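Local coordinates for A-type flavoprotein (Giardia intestinalis, PDB 2Q9U) that scavenges dioxygen, probably reducing it at a diiron site with electrons relayed through bound flavin mononucleotide, at residues Lys6-Gln11 against Ile69-Pro74; Tyr44-Asp47 against Val53-Ser56; Glu12-Val17 against Arg181-Glu186. All coordinates share one frame; numbering follows the deposited sequence.

Interaction 1: Lys6-Gln11 against Ile69-Pro74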
loop_
_atom_site.group_PDB
_atom_site.type_symbol
_atom_site.label_atom_id
_atom_site.label_comp_id
_atom_site.label_asym_id
_atom_site.label_seq_id
_atom_site.Cartn_x
_atom_site.Cartn_y
_atom_site.Cartn_z
ATOM N N LYS A 6 -30.350 -9.458 -22.746
ATOM C CA LYS A 6 -29.009 -9.374 -23.341
ATOM C C LYS A 6 -28.125 -8.373 -22.587
ATOM O O LYS A 6 -28.377 -7.168 -22.624
ATOM C CB LYS A 6 -29.137 -9.003 -24.825
ATOM C CG LYS A 6 -27.912 -8.351 -25.458
ATOM C CD LYS A 6 -27.104 -9.349 -26.202
ATOM C CE LYS A 6 -26.231 -8.678 -27.232
ATOM N NZ LYS A 6 -25.553 -9.726 -28.020
ATOM N N TYR A 7 -27.091 -8.877 -21.920
ATOM C CA TYR A 7 -26.213 -8.027 -21.131
ATOM C C TYR A 7 -24.725 -8.367 -21.305
ATOM O O TYR A 7 -23.881 -7.828 -20.606
ATOM C CB TYR A 7 -26.637 -7.996 -19.641
ATOM C CG TYR A 7 -26.775 -9.360 -19.009
ATOM C CD1 TYR A 7 -25.659 -10.048 -18.532
ATOM C CD2 TYR A 7 -28.020 -9.972 -18.909
ATOM C CE1 TYR A 7 -25.782 -11.329 -17.948
ATOM C CE2 TYR A 7 -28.156 -11.234 -18.342
ATOM C CZ TYR A 7 -27.036 -11.901 -17.860
ATOM O OH TYR A 7 -27.184 -13.167 -17.318
ATOM N N VAL A 8 -24.418 -9.250 -22.253
ATOM C CA VAL A 8 -23.036 -9.443 -22.699
ATOM C C VAL A 8 -22.947 -9.264 -24.205
ATOM O O VAL A 8 -23.924 -9.522 -24.927
ATOM C CB VAL A 8 -22.433 -10.829 -22.311
ATOM C CG1 VAL A 8 -22.287 -10.951 -20.780
ATOM C CG2 VAL A 8 -23.217 -12.014 -22.950
ATOM N N GLN A 9 -21.778 -8.831 -24.672
ATOM C CA GLN A 9 -21.526 -8.742 -26.103
ATOM C C GLN A 9 -20.866 -10.044 -26.553
ATOM O O GLN A 9 -19.861 -10.469 -25.952
ATOM C CB GLN A 9 -20.587 -7.562 -26.433
ATOM C CG GLN A 9 -20.224 -7.525 -27.949
ATOM C CD GLN A 9 -18.949 -6.773 -28.286
ATOM O OE1 GLN A 9 -18.266 -6.251 -27.419
ATOM N NE2 GLN A 9 -18.643 -6.695 -29.576
ATOM N N ASP A 10 -21.411 -10.681 -27.597
ATOM C CA ASP A 10 -20.739 -11.858 -28.182
ATOM C C ASP A 10 -19.516 -11.401 -28.934
ATOM O O ASP A 10 -19.544 -10.381 -29.621
ATOM C CB ASP A 10 -21.664 -12.614 -29.137
ATOM C CG ASP A 10 -22.922 -13.084 -28.447
ATOM O OD1 ASP A 10 -22.836 -13.522 -27.273
ATOM O OD2 ASP A 10 -24.000 -12.987 -29.070
ATOM N N GLN A 11 -18.431 -12.145 -28.780
ATOM C CA GLN A 11 -17.144 -11.689 -29.220
ATOM C C GLN A 11 -16.491 -12.780 -30.059
ATOM O O GLN A 11 -15.665 -13.550 -29.583
ATOM C CB GLN A 11 -16.296 -11.240 -28.002
ATOM C CG GLN A 11 -16.906 -9.997 -27.314
ATOM C CD GLN A 11 -16.203 -9.587 -26.031
ATOM O OE1 GLN A 11 -14.986 -9.523 -25.978
ATOM N NE2 GLN A 11 -16.986 -9.287 -24.996
ATOM N N ILE A 69 -21.193 -17.976 -22.185
ATOM C CA ILE A 69 -21.431 -19.242 -22.888
ATOM C C ILE A 69 -22.895 -19.371 -23.343
ATOM O O ILE A 69 -23.163 -19.685 -24.497
ATOM C CB ILE A 69 -21.046 -20.484 -22.028
ATOM C CG1 ILE A 69 -19.531 -20.490 -21.790
ATOM C CG2 ILE A 69 -21.381 -21.790 -22.786
ATOM C CD1 ILE A 69 -19.078 -21.492 -20.694
ATOM N N ALA A 70 -23.822 -19.137 -22.432
ATOM C CA ALA A 70 -25.264 -19.271 -22.721
ATOM C C ALA A 70 -25.715 -18.334 -23.834
ATOM O O ALA A 70 -26.680 -18.625 -24.550
ATOM C CB ALA A 70 -26.096 -19.019 -21.439
ATOM N N ALA A 71 -25.025 -17.205 -23.995
ATOM C CA ALA A 71 -25.386 -16.275 -25.056
ATOM C C ALA A 71 -25.060 -16.882 -26.415
ATOM O O ALA A 71 -25.728 -16.578 -27.400
ATOM C CB ALA A 71 -24.686 -14.942 -24.882
ATOM N N CYS A 72 -24.048 -17.751 -26.444
ATOM C CA CYS A 72 -23.657 -18.491 -27.645
ATOM C C CYS A 72 -24.426 -19.792 -27.861
ATOM O O CYS A 72 -24.716 -20.154 -29.003
ATOM C CB CYS A 72 -22.178 -18.848 -27.584
ATOM S SG CYS A 72 -21.058 -17.421 -27.678
ATOM N N CYS A 73 -24.683 -20.517 -26.775
ATOM C CA CYS A 73 -25.276 -21.846 -26.867
ATOM C C CYS A 73 -25.894 -22.204 -25.515
ATOM O O CYS A 73 -25.245 -22.006 -24.497
ATOM C CB CYS A 73 -24.171 -22.847 -27.190
ATOM S SG CYS A 73 -24.702 -24.529 -27.461
ATOM N N PRO A 74 -27.128 -22.782 -25.498
ATOM C CA PRO A 74 -27.674 -23.218 -24.212
ATOM C C PRO A 74 -26.710 -24.181 -23.525
ATOM O O PRO A 74 -26.069 -24.982 -24.202
ATOM C CB PRO A 74 -28.950 -23.979 -24.614
ATOM C CG PRO A 74 -29.385 -23.281 -25.893
ATOM C CD PRO A 74 -28.050 -23.069 -26.612
HETATM O O HOH W 1 -26.214 -14.156 -28.266
#

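Interaction 2: Tyr44-Asp47 against Val53-Ser56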
loop_
_atom_site.group_PDB
_atom_site.type_symbol
_atom_site.label_atom_id
_atom_site.label_comp_id
_atom_site.label_asym_id
_atom_site.label_seq_id
_atom_site.Cartn_x
_atom_site.Cartn_y
_atom_site.Cartn_z
ATOM N N TYR A 44 -12.971 -20.145 -24.338
ATOM C CA TYR A 44 -13.409 -19.987 -25.732
ATOM C C TYR A 44 -14.560 -20.933 -26.043
ATOM O O TYR A 44 -14.570 -22.041 -25.554
ATOM C CB TYR A 44 -12.250 -20.238 -26.704
ATOM C CG TYR A 44 -11.133 -19.248 -26.465
ATOM C CD1 TYR A 44 -11.201 -17.957 -27.000
ATOM C CD2 TYR A 44 -10.067 -19.571 -25.621
ATOM C CE1 TYR A 44 -10.175 -17.017 -26.738
ATOM C CE2 TYR A 44 -9.056 -18.643 -25.344
ATOM C CZ TYR A 44 -9.124 -17.371 -25.907
ATOM O OH TYR A 44 -8.104 -16.457 -25.647
ATOM N N PHE A 45 -15.513 -20.457 -26.848
ATOM C CA PHE A 45 -16.589 -21.301 -27.320
ATOM C C PHE A 45 -16.445 -21.550 -28.816
ATOM O O PHE A 45 -16.334 -20.595 -29.589
ATOM C CB PHE A 45 -17.949 -20.676 -27.005
ATOM C CG PHE A 45 -19.084 -21.375 -27.709
ATOM C CD1 PHE A 45 -19.584 -22.589 -27.222
ATOM C CD2 PHE A 45 -19.589 -20.863 -28.910
ATOM C CE1 PHE A 45 -20.604 -23.275 -27.919
ATOM C CE2 PHE A 45 -20.606 -21.533 -29.597
ATOM C CZ PHE A 45 -21.126 -22.719 -29.098
ATOM N N ILE A 46 -16.453 -22.827 -29.207
ATOM C CA ILE A 46 -16.359 -23.231 -30.609
ATOM C C ILE A 46 -17.741 -23.667 -31.100
ATOM O O ILE A 46 -18.316 -24.652 -30.606
ATOM C CB ILE A 46 -15.338 -24.359 -30.835
ATOM C CG1 ILE A 46 -13.979 -23.960 -30.250
ATOM C CG2 ILE A 46 -15.214 -24.667 -32.373
ATOM C CD1 ILE A 46 -13.011 -25.127 -30.091
ATOM N N ASP A 47 -18.258 -22.934 -32.080
ATOM C CA ASP A 47 -19.573 -23.213 -32.650
ATOM C C ASP A 47 -19.392 -24.322 -33.682
ATOM O O ASP A 47 -19.062 -24.045 -34.836
ATOM C CB ASP A 47 -20.115 -21.939 -33.322
ATOM C CG ASP A 47 -21.460 -22.149 -34.002
ATOM O OD1 ASP A 47 -22.054 -23.243 -33.860
ATOM O OD2 ASP A 47 -21.918 -21.204 -34.688
ATOM N N VAL A 53 -16.475 -25.924 -25.330
ATOM C CA VAL A 53 -15.869 -24.865 -24.504
ATOM C C VAL A 53 -14.446 -25.267 -24.162
ATOM O O VAL A 53 -14.187 -26.407 -23.770
ATOM C CB VAL A 53 -16.663 -24.601 -23.210
ATOM C CG1 VAL A 53 -15.975 -23.512 -22.330
ATOM C CG2 VAL A 53 -18.092 -24.178 -23.550
ATOM N N ILE A 54 -13.536 -24.312 -24.323
ATOM C CA ILE A 54 -12.135 -24.488 -23.932
ATOM C C ILE A 54 -11.893 -23.692 -22.656
ATOM O O ILE A 54 -12.057 -22.473 -22.628
ATOM C CB ILE A 54 -11.169 -23.976 -25.023
ATOM C CG1 ILE A 54 -11.566 -24.513 -26.420
ATOM C CG2 ILE A 54 -9.678 -24.276 -24.629
ATOM C CD1 ILE A 54 -11.358 -26.029 -26.582
ATOM N N ASP A 55 -11.518 -24.412 -21.609
ATOM C CA ASP A 55 -11.194 -23.863 -20.293
ATOM C C ASP A 55 -12.348 -23.228 -19.504
ATOM O O ASP A 55 -13.412 -22.962 -20.041
ATOM C CB ASP A 55 -9.931 -22.960 -20.366
ATOM C CG ASP A 55 -8.670 -23.772 -20.725
ATOM O OD1 ASP A 55 -8.564 -24.948 -20.255
ATOM O OD2 ASP A 55 -7.817 -23.251 -21.486
ATOM N N SER A 56 -12.119 -23.025 -18.211
ATOM C CA SER A 56 -13.067 -22.325 -17.361
ATOM C C SER A 56 -12.388 -21.060 -16.797
ATOM O O SER A 56 -11.416 -20.562 -17.377
ATOM C CB SER A 56 -13.560 -23.276 -16.256
ATOM O OG SER A 56 -14.587 -22.702 -15.463
#

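Interaction 3: Glu12-Val17 against Arg181-Glu186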
loop_
_atom_site.group_PDB
_atom_site.type_symbol
_atom_site.label_atom_id
_atom_site.label_comp_id
_atom_site.label_asym_id
_atom_site.label_seq_id
_atom_site.Cartn_x
_atom_site.Cartn_y
_atom_site.Cartn_z
ATOM N N GLU A 12 -16.889 -12.828 -31.333
ATOM C CA GLU A 12 -16.346 -13.798 -32.288
ATOM C C GLU A 12 -14.942 -13.356 -32.714
ATOM O O GLU A 12 -14.779 -12.350 -33.399
ATOM C CB GLU A 12 -17.294 -13.968 -33.494
ATOM C CG GLU A 12 -17.104 -15.297 -34.256
ATOM C CD GLU A 12 -18.059 -15.448 -35.443
ATOM O OE1 GLU A 12 -18.859 -14.525 -35.678
ATOM O OE2 GLU A 12 -18.009 -16.502 -36.129
ATOM N N MET A 13 -13.926 -14.099 -32.297
ATOM C CA MET A 13 -12.547 -13.697 -32.547
ATOM C C MET A 13 -12.068 -14.104 -33.926
ATOM O O MET A 13 -11.410 -13.320 -34.633
ATOM C CB MET A 13 -11.658 -14.230 -31.463
ATOM C CG MET A 13 -11.663 -13.220 -30.285
ATOM S SD MET A 13 -10.690 -13.824 -28.980
ATOM C CE MET A 13 -9.000 -13.696 -29.571
ATOM N N ILE A 14 -12.454 -15.315 -34.297
ATOM C CA ILE A 14 -12.240 -15.838 -35.640
ATOM C C ILE A 14 -13.504 -16.634 -35.981
ATOM O O ILE A 14 -14.286 -16.943 -35.077
ATOM C CB ILE A 14 -10.950 -16.706 -35.726
ATOM C CG1 ILE A 14 -10.921 -17.773 -34.641
ATOM C CG2 ILE A 14 -9.687 -15.826 -35.617
ATOM C CD1 ILE A 14 -9.624 -18.517 -34.514
ATOM N N PRO A 15 -13.727 -16.947 -37.278
ATOM C CA PRO A 15 -14.998 -17.606 -37.623
ATOM C C PRO A 15 -15.314 -18.814 -36.743
ATOM O O PRO A 15 -14.527 -19.753 -36.665
ATOM C CB PRO A 15 -14.809 -18.006 -39.088
ATOM C CG PRO A 15 -13.901 -16.883 -39.629
ATOM C CD PRO A 15 -12.896 -16.703 -38.479
ATOM N N GLY A 16 -16.429 -18.696 -36.034
ATOM C CA GLY A 16 -16.983 -19.756 -35.199
ATOM C C GLY A 16 -16.292 -19.948 -33.847
ATOM O O GLY A 16 -16.592 -20.917 -33.164
ATOM N N VAL A 17 -15.363 -19.050 -33.471
ATOM C CA VAL A 17 -14.636 -19.160 -32.174
ATOM C C VAL A 17 -14.850 -17.867 -31.394
ATOM O O VAL A 17 -14.494 -16.785 -31.864
ATOM C CB VAL A 17 -13.120 -19.521 -32.322
ATOM C CG1 VAL A 17 -12.435 -19.717 -30.947
ATOM C CG2 VAL A 17 -12.900 -20.796 -33.210
ATOM N N ARG A 181 -9.553 -5.268 -25.367
ATOM C CA ARG A 181 -8.988 -5.770 -26.629
ATOM C C ARG A 181 -8.692 -7.263 -26.493
ATOM O O ARG A 181 -8.171 -7.689 -25.486
ATOM C CB ARG A 181 -7.663 -5.046 -26.960
ATOM C CG ARG A 181 -7.792 -3.708 -27.710
ATOM C CD ARG A 181 -8.312 -2.537 -26.859
ATOM N NE ARG A 181 -8.238 -1.263 -27.597
ATOM C CZ ARG A 181 -7.178 -0.448 -27.603
ATOM N NH1 ARG A 181 -6.083 -0.735 -26.901
ATOM N NH2 ARG A 181 -7.209 0.668 -28.324
ATOM N N ARG A 182 -8.975 -8.035 -27.536
ATOM C CA ARG A 182 -8.665 -9.458 -27.511
ATOM C C ARG A 182 -7.376 -9.832 -28.204
ATOM O O ARG A 182 -6.871 -10.935 -28.001
ATOM C CB ARG A 182 -9.842 -10.304 -28.037
ATOM C CG ARG A 182 -11.163 -10.031 -27.280
ATOM C CD ARG A 182 -11.092 -10.414 -25.752
ATOM N NE ARG A 182 -12.213 -9.728 -25.083
ATOM C CZ ARG A 182 -12.140 -8.971 -24.011
ATOM N NH1 ARG A 182 -10.983 -8.828 -23.332
ATOM N NH2 ARG A 182 -13.268 -8.387 -23.592
ATOM N N TRP A 183 -6.838 -8.926 -29.028
ATOM C CA TRP A 183 -5.649 -9.242 -29.816
ATOM C C TRP A 183 -4.497 -8.286 -29.516
ATOM O O TRP A 183 -4.712 -7.091 -29.344
ATOM C CB TRP A 183 -5.943 -9.126 -31.298
ATOM C CG TRP A 183 -6.999 -10.029 -31.837
ATOM C CD1 TRP A 183 -8.277 -9.686 -32.172
ATOM C CD2 TRP A 183 -6.850 -11.415 -32.160
ATOM N NE1 TRP A 183 -8.939 -10.783 -32.688
ATOM C CE2 TRP A 183 -8.085 -11.851 -32.705
ATOM C CE3 TRP A 183 -5.792 -12.335 -32.036
ATOM C CZ2 TRP A 183 -8.304 -13.180 -33.114
ATOM C CZ3 TRP A 183 -6.002 -13.662 -32.468
ATOM C CH2 TRP A 183 -7.255 -14.063 -32.993
ATOM N N ALA A 184 -3.285 -8.827 -29.545
ATOM C CA ALA A 184 -2.067 -8.069 -29.234
ATOM C C ALA A 184 -1.904 -6.864 -30.177
ATOM O O ALA A 184 -1.543 -5.756 -29.746
ATOM C CB ALA A 184 -0.835 -8.998 -29.310
ATOM N N ASP A 185 -2.213 -7.090 -31.458
ATOM C CA ASP A 185 -2.030 -6.085 -32.510
ATOM C C ASP A 185 -2.981 -4.884 -32.369
ATOM O O ASP A 185 -2.712 -3.802 -32.895
ATOM C CB ASP A 185 -2.159 -6.760 -33.896
ATOM C CG ASP A 185 -3.470 -7.505 -34.062
ATOM O OD1 ASP A 185 -4.462 -6.883 -34.476
ATOM O OD2 ASP A 185 -3.542 -8.712 -33.739
ATOM N N GLU A 186 -4.090 -5.069 -31.649
ATOM C CA GLU A 186 -4.975 -3.968 -31.299
ATOM C C GLU A 186 -4.491 -3.107 -30.138
ATOM O O GLU A 186 -5.085 -2.070 -29.860
ATOM C CB GLU A 186 -6.381 -4.473 -31.002
ATOM C CG GLU A 186 -6.985 -5.287 -32.159
ATOM C CD GLU A 186 -8.243 -6.016 -31.755
ATOM O OE1 GLU A 186 -8.311 -6.525 -30.619
ATOM O OE2 GLU A 186 -9.173 -6.075 -32.585
HETATM O O HOH W 2 -11.541 -10.493 -33.813
#

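Interaction 1: Lys6-Gln11 against Ile69-Pro74
V8 and D10 reach from the N-terminal arm to the methyl group of A71, near the end of helix 62-72, and a single water completes the contact. The apolar part is small. V8 CG2 lies 3.8 Å from A71 CB; with chi1 at -66° this branch sits between the backbone N and the carbonyl carbon of V8, turned to the helix. The D10 carboxylate, two residues on in the same arm, comes to the same methyl, OD1 standing 3.3 Å from A71 CB, and the sulfur C72 SG is a looser neighbour. The short methyl of alanine suits the place, since V8 CG2 and D10 OD1 both come close to it.

The polar part is carried by solvent. Both D10 OD2 and A71 O are acceptors and cannot bond to each other directly; the water gives one hydrogen to each, lying 2.6 Å from D10 OD2 and 2.6 Å from A71 O. A long salt bridge, K6 NZ to D10 OD2 at 3.8 Å, probably offsets some of the negative charge that D10 brings near the A71 carbonyl. Within the arm Q11 NE2 donates to Q9 O over 3.3 Å, approaching tilted from the carbonyl plane. On the helix side I69 O takes two backbone donors, C72 N and C73 N.

The arm thus runs along the outside of helix 62-72, where V8 and Q11 also touch R68, before entering strand 12-14. Its far side meets a second subunit, whose D279 and R282 bond to Q9, while C72 turns to strands 17-24 and 39-46 beneath the helix.

Interaction 2: Tyr44-Asp47 against Val53-Ser56
The F45 ring meets V53 at its edge: CG2 of V53 lies almost in the ring plane, 4.3 Å from F45 CD1. One face of the same ring carries C72 of helix 62-72, whose CB stands above it near the rim, with C73 farther out on that side. The two strands form a beta hairpin, 39-46 with 52-54, within the metallo-beta-lactamase-like alpha-beta/beta-alpha sandwich, and F45 and V53 share the face of its sheet that is packed under helix 62-72. A flat phenylalanine and a branched valine suit this helix-covered layer.

Y44, I46 and I54 serve the opposite face, turned to the second sheet, where F168 of strand 166-170 touches both isoleucines. The I46 side chain, with CG1 anti to its carbonyl carbon (chi1 -54°), crosses that of I54 at a slant, and the two CD1 methyls are 4.0 Å apart. Y44 needs a polar partner for its hydroxyl in this buried layer and finds it in S228 O.

Y44 and I54 are the hydrogen-bonded antiparallel pair, F45 and V53 the non-hydrogen-bonded one. Y44 N donates to I54 O over 3.0 Å, and I54 N to Y44 O over 2.8 Å. Beyond the strand, the carboxylate of D55 is bonded to N84 N and N170 ND2. Y44 O also receives a CA-H...O contact from V53, the residue before I54, with V53 CA at 3.3 Å.

Interaction 3: Glu12-Val17 against Arg181-Glu186
A Met-aromatic contact joins M13 to W183, the methyl CE standing over one face of the indole. It lies 3.7 Å from the centroid of the W183 six-membered ring and 14° off the normal, a CH-pi arrangement displaced slightly toward the rim. The M13 chain is extended as far as the sulfur and then bends (chi3 71°), which folds CE onto the ring; SD itself is more oblique to the ring and packs instead on R182, 3.7 Å from R182 CB. A flexible, polarisable thioether can fill both roles at once. I14 comes to the indole from another direction: its CG2 is at the ring edge, near the plane, 3.9 Å from W183 CZ2.

The indole nitrogen is linked to the other segment by a water, which accepts from W183 NE1 at 2.8 Å and donates to M13 O at 2.9 Å. The water lies in the plane of the ring, so the bridge and the methyl together should limit its rotation.

A classic beta bulge sets M13 and I14 together opposite V17, where strand 12-14 turns back into strand 17-24 at the edge of the sheet that also holds strands 39-46 and 52-54. M13 N bonds V17 O at 2.8 Å, whereas the bond from I14 N is weak. The type II turn I14-V17 places G16 at its third position with phi 78°, a conformation glycine adopts easily, and G16 N donates to E12 OE2 at 2.7 Å on the anti lone pair.

L227 of strand 225-228, in the other sheet of the sandwich, touches both M13 and W183. R235 makes a cation-pi contact with the indole, and the guanidinium of R182 bonds Q11 OE1 and makes a cation-pi contact with W19. W183 N donates to E186 OE1, which it meets from above the carboxylate plane.

The three centres form a triangle: interaction 2 is about 12 Å from interaction 1 and about 14 Å from interaction 3, which are about 16 Å from each other. The hairpin meets helix 62-72 through I69 CD1 and V53 CG2, 4.0 Å apart, and joins the turn of interaction 3 by a probable hydrogen bond, D47 N to G16 O at 2.8 Å; Y44 CE1 also packs on M13 SD at 3.9 Å. Interactions 1 and 3 use consecutive pieces of the N-terminal chain; Q11 OE1 and R182 NE are 2.9 Å apart, a probable hydrogen bond, and both contacts touch the second subunit. All three lie away from the diiron and flavin sites, although the Y44 side chain is about 12 Å from the mu-oxo-diiron cluster.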